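Local coordinates for protein group II chitinase (Ostrinia furnacalis, PDB 6JAV) that probably hydrolyses internal glycosidic links of chitin through this glycoside hydrolase family 18 catalytic domain, one piece of a much longer chitin-binding enzyme, at residues D323-S337 / P363-I377. Numbering follows the deposited sequence.
Sequences DDVEIIKKKVNFIKS and PLLNAIKTELLNPKI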
ATOM      1  N   ASP A 323       9.858   6.657   6.281  1.00 10.83           N
ATOM      2  CA  ASP A 323      10.991   6.328   5.425  1.00  9.89           C
ATOM      3  C   ASP A 323      11.546   7.585   4.756  1.00 12.93           C
ATOM      4  O   ASP A 323      10.789   8.408   4.223  1.00 13.28           O
ATOM      5  CB  ASP A 323      10.571   5.326   4.338  1.00 11.56           C
ATOM      6  CG  ASP A 323      10.526   3.882   4.836  1.00 14.09           C
ATOM      7  OD1 ASP A 323      10.723   3.635   6.050  1.00 13.53           O
ATOM      8  OD2 ASP A 323      10.281   2.984   3.981  1.00 13.58           O
ATOM      9  N   ASP A 324      12.872   7.720   4.784  1.00 12.24           N
ATOM     10  CA  ASP A 324      13.583   8.756   4.055  1.00 12.12           C
ATOM     11  C   ASP A 324      14.254   8.181   2.805  1.00 12.26           C
ATOM     12  O   ASP A 324      14.200   6.981   2.528  1.00 11.75           O
ATOM     13  CB  ASP A 324      14.564   9.498   4.975  1.00 11.79           C
ATOM     14  CG  ASP A 324      15.698   8.613   5.518  1.00 19.64           C
ATOM     15  OD1 ASP A 324      15.751   7.386   5.306  1.00 14.01           O
ATOM     16  OD2 ASP A 324      16.568   9.176   6.225  1.00 24.61           O
ATOM     17  N   VAL A 325      14.891   9.053   2.022  1.00 11.94           N
ATOM     18  CA  VAL A 325      15.562   8.610   0.801  1.00 13.30           C
ATOM     19  C   VAL A 325      16.613   7.555   1.113  1.00 13.83           C
ATOM     20  O   VAL A 325      16.770   6.582   0.367  1.00 13.97           O
ATOM     21  CB  VAL A 325      16.155   9.820   0.044  1.00 13.08           C
ATOM     22  CG1 VAL A 325      17.141   9.370  -1.000  1.00 20.23           C
ATOM     23  CG2 VAL A 325      15.024  10.654  -0.540  1.00 15.43           C
ATOM     24  N   GLU A 326      17.352   7.723   2.215  1.00 12.28           N
ATOM     25  CA  GLU A 326      18.411   6.766   2.528  1.00 14.09           C
ATOM     26  C   GLU A 326      17.853   5.349   2.706  1.00 15.05           C
ATOM     27  O   GLU A 326      18.357   4.387   2.098  1.00 13.65           O
ATOM     28  CB  GLU A 326      19.170   7.218   3.777  1.00 16.52           C
ATOM     29  CG  GLU A 326      20.392   6.365   4.049  1.00 21.84           C
ATOM     30  CD  GLU A 326      21.033   6.658   5.394  1.00 40.37           C
ATOM     31  OE1 GLU A 326      22.240   6.976   5.412  1.00 45.09           O
ATOM     32  OE2 GLU A 326      20.333   6.549   6.426  1.00 32.32           O
ATOM     33  N   ILE A 327      16.821   5.191   3.543  1.00 12.75           N
ATOM     34  CA  ILE A 327      16.302   3.840   3.763  1.00 12.53           C
ATOM     35  C   ILE A 327      15.601   3.307   2.517  1.00 12.81           C
ATOM     36  O   ILE A 327      15.620   2.095   2.263  1.00 13.34           O
ATOM     37  CB  ILE A 327      15.426   3.741   5.025  1.00 11.47           C
ATOM     38  CG1 ILE A 327      15.325   2.291   5.534  1.00 11.86           C
ATOM     39  CG2 ILE A 327      14.017   4.286   4.759  1.00 13.10           C
ATOM     40  CD1 ILE A 327      16.647   1.734   6.071  1.00 15.76           C
ATOM     41  N   ILE A 328      14.996   4.189   1.716  1.00 12.60           N
ATOM     42  CA  ILE A 328      14.376   3.753   0.468  1.00 10.99           C
ATOM     43  C   ILE A 328      15.421   3.131  -0.449  1.00 12.34           C
ATOM     44  O   ILE A 328      15.185   2.068  -1.058  1.00 13.11           O
ATOM     45  CB  ILE A 328      13.650   4.945  -0.182  1.00 13.03           C
ATOM     46  CG1 ILE A 328      12.383   5.317   0.611  1.00 18.67           C
ATOM     47  CG2 ILE A 328      13.368   4.658  -1.647  1.00 17.35           C
ATOM     48  CD1 ILE A 328      11.227   4.327   0.564  1.00 27.76           C
ATOM     49  N   LYS A 329      16.595   3.764  -0.573  1.00 12.89           N
ATOM     50  CA  LYS A 329      17.640   3.174  -1.397  1.00 13.42           C
ATOM     51  C   LYS A 329      18.048   1.805  -0.871  1.00 14.32           C
ATOM     52  O   LYS A 329      18.265   0.865  -1.656  1.00 15.47           O
ATOM     53  CB  LYS A 329      18.857   4.098  -1.493  1.00 20.01           C
ATOM     54  CG  LYS A 329      18.595   5.364  -2.290  1.00 24.83           C
ATOM     55  CD  LYS A 329      19.547   6.459  -1.843  1.00 35.37           C
ATOM     56  CE  LYS A 329      19.804   7.488  -2.928  1.00 44.36           C
ATOM     57  NZ  LYS A 329      21.083   8.230  -2.673  1.00 46.67           N
ATOM     58  N   LYS A 330      18.139   1.660   0.455  1.00 13.05           N
ATOM     59  CA  LYS A 330      18.460   0.356   1.036  1.00 13.55           C
ATOM     60  C   LYS A 330      17.370  -0.670   0.702  1.00 13.90           C
ATOM     61  O   LYS A 330      17.660  -1.815   0.321  1.00 14.11           O
ATOM     62  CB  LYS A 330      18.623   0.509   2.547  1.00 14.30           C
ATOM     63  CG  LYS A 330      18.994  -0.749   3.294  1.00 22.03           C
ATOM     64  CD  LYS A 330      20.493  -0.919   3.387  1.00 28.91           C
ATOM     65  CE  LYS A 330      20.863  -2.158   4.189  1.00 29.80           C
ATOM     66  NZ  LYS A 330      20.639  -2.006   5.643  1.00 31.45           N
ATOM     67  N   LYS A 331      16.107  -0.274   0.854  1.00 13.06           N
ATOM     68  CA  LYS A 331      15.005  -1.169   0.539  1.00 11.12           C
ATOM     69  C   LYS A 331      14.996  -1.574  -0.933  1.00 12.44           C
ATOM     70  O   LYS A 331      14.711  -2.738  -1.254  1.00 12.01           O
ATOM     71  CB  LYS A 331      13.672  -0.534   0.945  1.00 11.32           C
ATOM     72  CG  LYS A 331      13.461  -0.491   2.432  1.00 10.69           C
ATOM     73  CD  LYS A 331      12.115   0.114   2.789  1.00 10.90           C
ATOM     74  CE  LYS A 331      11.855   0.004   4.283  1.00 11.26           C
ATOM     75  NZ  LYS A 331      10.484   0.451   4.655  1.00 10.19           N
ATOM     76  N   VAL A 332      15.284  -0.643  -1.847  1.00 10.03           N
ATOM     77  CA  VAL A 332      15.313  -0.998  -3.269  1.00 10.49           C
ATOM     78  C   VAL A 332      16.499  -1.907  -3.590  1.00 11.44           C
ATOM     79  O   VAL A 332      16.389  -2.812  -4.420  1.00 12.18           O
ATOM     80  CB  VAL A 332      15.225   0.252  -4.168  1.00 11.08           C
ATOM     81  CG1 VAL A 332      15.302  -0.133  -5.627  1.00 13.67           C
ATOM     82  CG2 VAL A 332      13.908   1.011  -3.894  1.00 13.67           C
ATOM     83  N   ASN A 333      17.655  -1.688  -2.951  1.00 11.09           N
ATOM     84  CA  ASN A 333      18.749  -2.645  -3.129  1.00 13.86           C
ATOM     85  C   ASN A 333      18.352  -4.030  -2.631  1.00 13.74           C
ATOM     86  O   ASN A 333      18.736  -5.043  -3.235  1.00 13.56           O
ATOM     87  CB  ASN A 333      20.002  -2.138  -2.425  1.00 13.82           C
ATOM     88  CG  ASN A 333      20.770  -1.147  -3.282  1.00 24.63           C
ATOM     89  OD1 ASN A 333      20.934   0.017  -2.911  1.00 27.58           O
ATOM     90  ND2 ASN A 333      21.230  -1.600  -4.440  1.00 26.45           N
ATOM     91  N   PHE A 334      17.544  -4.092  -1.568  1.00 12.43           N
ATOM     92  CA  PHE A 334      17.012  -5.370  -1.080  1.00 11.17           C
ATOM     93  C   PHE A 334      16.110  -6.023  -2.129  1.00 13.61           C
ATOM     94  O   PHE A 334      16.237  -7.220  -2.417  1.00 13.20           O
ATOM     95  CB  PHE A 334      16.274  -5.103   0.234  1.00 11.68           C
ATOM     96  CG  PHE A 334      15.498  -6.262   0.781  1.00 10.87           C
ATOM     97  CD1 PHE A 334      16.126  -7.199   1.599  1.00 14.07           C
ATOM     98  CD2 PHE A 334      14.131  -6.390   0.551  1.00 13.85           C
ATOM     99  CE1 PHE A 334      15.406  -8.258   2.158  1.00 17.24           C
ATOM    100  CE2 PHE A 334      13.412  -7.468   1.098  1.00 15.00           C
ATOM    101  CZ  PHE A 334      14.062  -8.399   1.908  1.00 15.66           C
ATOM    102  N   ILE A 335      15.220  -5.232  -2.740  1.00 11.39           N
ATOM    103  CA  ILE A 335      14.363  -5.722  -3.823  1.00 11.72           C
ATOM    104  C   ILE A 335      15.207  -6.352  -4.927  1.00 12.55           C
ATOM    105  O   ILE A 335      14.947  -7.484  -5.374  1.00 12.90           O
ATOM    106  CB  ILE A 335      13.498  -4.564  -4.356  1.00 10.68           C
ATOM    107  CG1 ILE A 335      12.430  -4.194  -3.314  1.00 12.29           C
ATOM    108  CG2 ILE A 335      12.864  -4.899  -5.749  1.00 12.50           C
ATOM    109  CD1 ILE A 335      11.691  -2.868  -3.689  1.00 13.28           C
ATOM    110  N   LYS A 336      16.238  -5.630  -5.371  1.00 11.78           N
ATOM    111  CA  LYS A 336      17.091  -6.106  -6.448  1.00 12.66           C
ATOM    112  C   LYS A 336      17.865  -7.351  -6.028  1.00 11.76           C
ATOM    113  O   LYS A 336      17.977  -8.311  -6.807  1.00 14.73           O
ATOM    114  CB  LYS A 336      18.055  -4.994  -6.853  1.00 13.33           C
ATOM    115  CG  LYS A 336      17.365  -3.778  -7.498  1.00 13.39           C
ATOM    116  CD  LYS A 336      18.397  -2.804  -8.105  1.00 19.22           C
ATOM    117  CE  LYS A 336      19.243  -2.172  -7.028  1.00 24.17           C
ATOM    118  NZ  LYS A 336      20.207  -1.116  -7.505  1.00 19.95           N
ATOM    119  N   SER A 337      18.370  -7.365  -4.792  1.00 13.59           N
ATOM    120  CA  SER A 337      19.164  -8.498  -4.306  1.00 13.76           C
ATOM    121  C   SER A 337      18.378  -9.805  -4.330  1.00 14.83           C
ATOM    122  O   SER A 337      18.963 -10.878  -4.558  1.00 15.41           O
ATOM    123  CB  SER A 337      19.687  -8.211  -2.902  1.00 15.86           C
ATOM    124  OG  SER A 337      18.672  -8.332  -1.897  1.00 23.28           O
ATOM    125  N   PRO A 363      10.583  13.314  -4.033  1.00 11.28           N
ATOM    126  CA  PRO A 363      11.904  12.811  -3.608  1.00 11.55           C
ATOM    127  C   PRO A 363      11.923  11.317  -3.308  1.00 11.48           C
ATOM    128  O   PRO A 363      12.890  10.622  -3.653  1.00 11.83           O
ATOM    129  CB  PRO A 363      12.214  13.671  -2.365  1.00 11.81           C
ATOM    130  CG  PRO A 363      10.856  14.054  -1.826  1.00 10.45           C
ATOM    131  CD  PRO A 363      10.014  14.271  -3.066  1.00 11.34           C
ATOM    132  N   LEU A 364      10.889  10.797  -2.646  1.00 10.01           N
ATOM    133  CA  LEU A 364      10.908   9.371  -2.326  1.00  9.76           C
ATOM    134  C   LEU A 364      10.732   8.522  -3.575  1.00 11.44           C
ATOM    135  O   LEU A 364      11.469   7.542  -3.795  1.00 11.70           O
ATOM    136  CB  LEU A 364       9.832   9.042  -1.292  1.00  8.79           C
ATOM    137  CG  LEU A 364       9.932   9.746   0.076  1.00 10.20           C
ATOM    138  CD1 LEU A 364       8.889   9.191   1.069  1.00 14.35           C
ATOM    139  CD2 LEU A 364      11.323   9.676   0.679  1.00 12.97           C
ATOM    140  N   LEU A 365       9.754   8.866  -4.403  1.00 10.46           N
ATOM    141  CA  LEU A 365       9.488   8.070  -5.592  1.00 11.05           C
ATOM    142  C   LEU A 365      10.630   8.159  -6.594  1.00 12.13           C
ATOM    143  O   LEU A 365      11.005   7.147  -7.204  1.00 11.35           O
ATOM    144  CB  LEU A 365       8.145   8.492  -6.187  1.00 11.57           C
ATOM    145  CG  LEU A 365       7.591   7.659  -7.335  1.00 12.25           C
ATOM    146  CD1 LEU A 365       7.590   6.143  -7.011  1.00 11.44           C
ATOM    147  CD2 LEU A 365       6.182   8.165  -7.654  1.00 14.27           C
ATOM    148  N   ASN A 366      11.226   9.339  -6.758  1.00 10.56           N
ATOM    149  CA  ASN A 366      12.420   9.423  -7.605  1.00 11.46           C
ATOM    150  C   ASN A 366      13.577   8.593  -7.056  1.00 14.59           C
ATOM    151  O   ASN A 366      14.361   8.037  -7.833  1.00 14.26           O
ATOM    152  CB  ASN A 366      12.850  10.874  -7.812  1.00 11.63           C
ATOM    153  CG  ASN A 366      12.200  11.485  -9.015  1.00 13.99           C
ATOM    154  OD1 ASN A 366      12.483  11.090 -10.155  1.00 16.78           O
ATOM    155  ND2 ASN A 366      11.315  12.460  -8.788  1.00 14.14           N
ATOM    156  N   ALA A 367      13.729   8.534  -5.735  1.00 11.62           N
ATOM    157  CA  ALA A 367      14.787   7.691  -5.163  1.00 14.48           C
ATOM    158  C   ALA A 367      14.559   6.225  -5.522  1.00 13.24           C
ATOM    159  O   ALA A 367      15.509   5.502  -5.857  1.00 14.08           O
ATOM    160  CB  ALA A 367      14.852   7.872  -3.643  1.00 14.48           C
ATOM    161  N   ILE A 368      13.305   5.771  -5.472  1.00 12.11           N
ATOM    162  CA  ILE A 368      12.995   4.397  -5.863  1.00 13.16           C
ATOM    163  C   ILE A 368      13.347   4.162  -7.323  1.00 13.56           C
ATOM    164  O   ILE A 368      14.002   3.165  -7.667  1.00 13.27           O
ATOM    165  CB  ILE A 368      11.513   4.073  -5.592  1.00 11.09           C
ATOM    166  CG1 ILE A 368      11.182   4.145  -4.103  1.00 12.12           C
ATOM    167  CG2 ILE A 368      11.165   2.672  -6.168  1.00 11.76           C
ATOM    168  CD1 ILE A 368       9.688   4.094  -3.791  1.00 11.60           C
ATOM    169  N   LYS A 369      12.881   5.048  -8.216  1.00 11.76           N
ATOM    170  CA  LYS A 369      13.146   4.889  -9.641  1.00 12.14           C
ATOM    171  C   LYS A 369      14.642   4.825  -9.914  1.00 13.80           C
ATOM    172  O   LYS A 369      15.119   3.938 -10.642  1.00 15.19           O
ATOM    173  CB  LYS A 369      12.496   6.043 -10.417  1.00 13.05           C
ATOM    174  CG  LYS A 369      12.963   6.105 -11.853  1.00 13.40           C
ATOM    175  CD  LYS A 369      12.246   7.235 -12.564  1.00 17.80           C
ATOM    176  CE  LYS A 369      12.705   7.365 -14.012  1.00 23.57           C
ATOM    177  NZ  LYS A 369      12.043   8.538 -14.660  1.00 34.10           N
ATOM    178  N   THR A 370      15.397   5.764  -9.345  1.00 13.93           N
ATOM    179  CA  THR A 370      16.826   5.818  -9.625  1.00 14.17           C
ATOM    180  C   THR A 370      17.521   4.550  -9.149  1.00 15.30           C
ATOM    181  O   THR A 370      18.377   3.998  -9.857  1.00 16.46           O
ATOM    182  CB  THR A 370      17.424   7.043  -8.953  1.00 16.36           C
ATOM    183  OG1 THR A 370      16.873   8.204  -9.579  1.00 18.60           O
ATOM    184  CG2 THR A 370      18.954   7.049  -9.111  1.00 19.98           C
ATOM    185  N   GLU A 371      17.146   4.051  -7.970  1.00 12.79           N
ATOM    186  CA  GLU A 371      17.786   2.838  -7.481  1.00 13.74           C
ATOM    187  C   GLU A 371      17.373   1.610  -8.294  1.00 16.14           C
ATOM    188  O   GLU A 371      18.208   0.739  -8.570  1.00 17.52           O
ATOM    189  CB  GLU A 371      17.542   2.678  -5.984  1.00 15.16           C
ATOM    190  CG  GLU A 371      18.482   1.651  -5.311  1.00 20.28           C
ATOM    191  CD  GLU A 371      19.978   2.001  -5.433  1.00 26.88           C
ATOM    192  OE1 GLU A 371      20.363   3.155  -5.146  1.00 29.16           O
ATOM    193  OE2 GLU A 371      20.773   1.113  -5.801  1.00 34.30           O
ATOM    194  N   LEU A 372      16.104   1.519  -8.713  1.00 13.65           N
ATOM    195  CA  LEU A 372      15.694   0.390  -9.547  1.00 13.30           C
ATOM    196  C   LEU A 372      16.447   0.368 -10.865  1.00 16.56           C
ATOM    197  O   LEU A 372      16.725  -0.720 -11.399  1.00 20.59           O
ATOM    198  CB  LEU A 372      14.196   0.465  -9.847  1.00 14.01           C
ATOM    199  CG  LEU A 372      13.276   0.029  -8.707  1.00 13.81           C
ATOM    200  CD1 LEU A 372      11.832   0.269  -9.143  1.00 14.92           C
ATOM    201  CD2 LEU A 372      13.483  -1.467  -8.381  1.00 11.86           C
ATOM    202  N   LEU A 373      16.753   1.539 -11.424  1.00 15.37           N
ATOM    203  CA  LEU A 373      17.439   1.644 -12.708  1.00 15.53           C
ATOM    204  C   LEU A 373      18.950   1.545 -12.579  1.00 19.40           C
ATOM    205  O   LEU A 373      19.633   1.403 -13.598  1.00 22.07           O
ATOM    206  CB  LEU A 373      17.051   2.935 -13.434  1.00 17.28           C
ATOM    207  CG  LEU A 373      15.578   2.996 -13.847  1.00 19.82           C
ATOM    208  CD1 LEU A 373      15.236   4.352 -14.439  1.00 21.22           C
ATOM    209  CD2 LEU A 373      15.240   1.884 -14.834  1.00 19.47           C
ATOM    210  N   ASN A 374      19.474   1.576 -11.369  1.00 18.22           N
ATOM    211  CA  ASN A 374      20.906   1.440 -11.148  1.00 21.53           C
ATOM    212  C   ASN A 374      21.286  -0.041 -11.228  1.00 24.33           C
ATOM    213  O   ASN A 374      20.731  -0.853 -10.474  1.00 21.54           O
ATOM    214  CB  ASN A 374      21.204   2.026  -9.775  1.00 18.20           C
ATOM    215  CG  ASN A 374      22.624   1.835  -9.346  1.00 36.72           C
ATOM    216  OD1 ASN A 374      23.430   1.316 -10.088  1.00 32.72           O
ATOM    217  ND2 ASN A 374      22.937   2.253  -8.127  1.00 41.03           N
ATOM    218  N   PRO A 375      22.195  -0.435 -12.127  1.00 26.51           N
ATOM    219  CA  PRO A 375      22.524  -1.868 -12.265  1.00 32.35           C
ATOM    220  C   PRO A 375      23.256  -2.454 -11.072  1.00 32.33           C
ATOM    221  O   PRO A 375      23.192  -3.672 -10.849  1.00 31.83           O
ATOM    222  CB  PRO A 375      23.411  -1.906 -13.521  1.00 35.96           C
ATOM    223  CG  PRO A 375      23.251  -0.584 -14.178  1.00 35.53           C
ATOM    224  CD  PRO A 375      22.924   0.394 -13.099  1.00 32.54           C
ATOM    225  N   LYS A 376      23.974  -1.634 -10.315  1.00 31.12           N
ATOM    226  CA  LYS A 376      24.755  -2.140  -9.196  1.00 38.13           C
ATOM    227  C   LYS A 376      23.845  -2.508  -8.027  1.00 47.87           C
ATOM    228  O   LYS A 376      22.824  -1.857  -7.784  1.00 31.07           O
ATOM    229  CB  LYS A 376      25.778  -1.095  -8.741  1.00 42.13           C
ATOM    230  CG  LYS A 376      26.799  -0.615  -9.795  1.00 47.95           C
ATOM    231  CD  LYS A 376      26.902   0.920  -9.792  1.00 60.99           C
ATOM    232  CE  LYS A 376      26.050   1.572 -10.863  1.00 55.02           C
ATOM    233  NZ  LYS A 376      25.836   3.034 -10.626  1.00 50.50           N
ATOM    234  N   ILE A 377      24.230  -3.564  -7.300  1.00 31.44           N
ATOM    235  CA  ILE A 377      23.476  -4.014  -6.125  1.00 32.82           C
ATOM    236  C   ILE A 377      24.298  -3.922  -4.835  1.00 47.15           C
ATOM    237  O   ILE A 377      25.240  -4.690  -4.629  1.00 45.80           O
ATOM    238  CB  ILE A 377      22.885  -5.428  -6.330  1.00 37.32           C
ATOM    239  CG1 ILE A 377      21.988  -5.452  -7.572  1.00 33.55           C
ATOM    240  CG2 ILE A 377      22.115  -5.872  -5.084  1.00 39.29           C
ATOM    241  CD1 ILE A 377      21.509  -6.836  -7.958  1.00 36.68           C
TER
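K336 and E371 tie together two neighbouring helices on the outside of the family 18 TIM barrel, 325-337 and 363-373, which run in the same general direction with their axes 34° apart. K336 CB leans on I377 CG1, in the tail beyond the second helix. CG stands beside the backbone N, and K336 CD already lies 3.6 Å from E371 O; the bend at chi3 (-66°) then brings CE and NZ in among the carbonyl oxygens at the end of helix 363-373. The ammonium has four hydrogen-bond acceptors across the contact and three N-H groups to serve them, so at least one hydrogen must be shared. K336 NZ meets E371 OE2 at 2.9 Å, a salt bridge, on the anti side of the carboxylate and 22° out of its plane. The other acceptors are the main-chain oxygens of E371, N374 and K376, so the lysine charge gathers the last turn and the tail beyond it, and probably stabilises the ionised glutamate.

E371 itself is a knob set among K329, V332, N333 and K336. Its CB and CG lie on V332, E371 CB being 3.6 Å from V332 CG1, before the bend at chi2 (60°) swings the carboxylate back to NZ. Beside it, V332 CG1 also meets L372 CD2.

Toward the N-termini the seam is apolar. V332 CG2 faces I368 CG2, I328 CG2 presses on I368 CG1 at 3.3 Å, tighter than normal carbon packing, and V325 CG1 rests on the methyl of A367. Beneath, I368 and L372 reach L9 of strand 8-14 and I335 touches M246 of strand 244-257, seating the pair on the barrel wall. Back at the polar end, E371 O takes K336 NZ on one face of its carbonyl plane and N374 N on the opposite face, the latter at 3.2 Å.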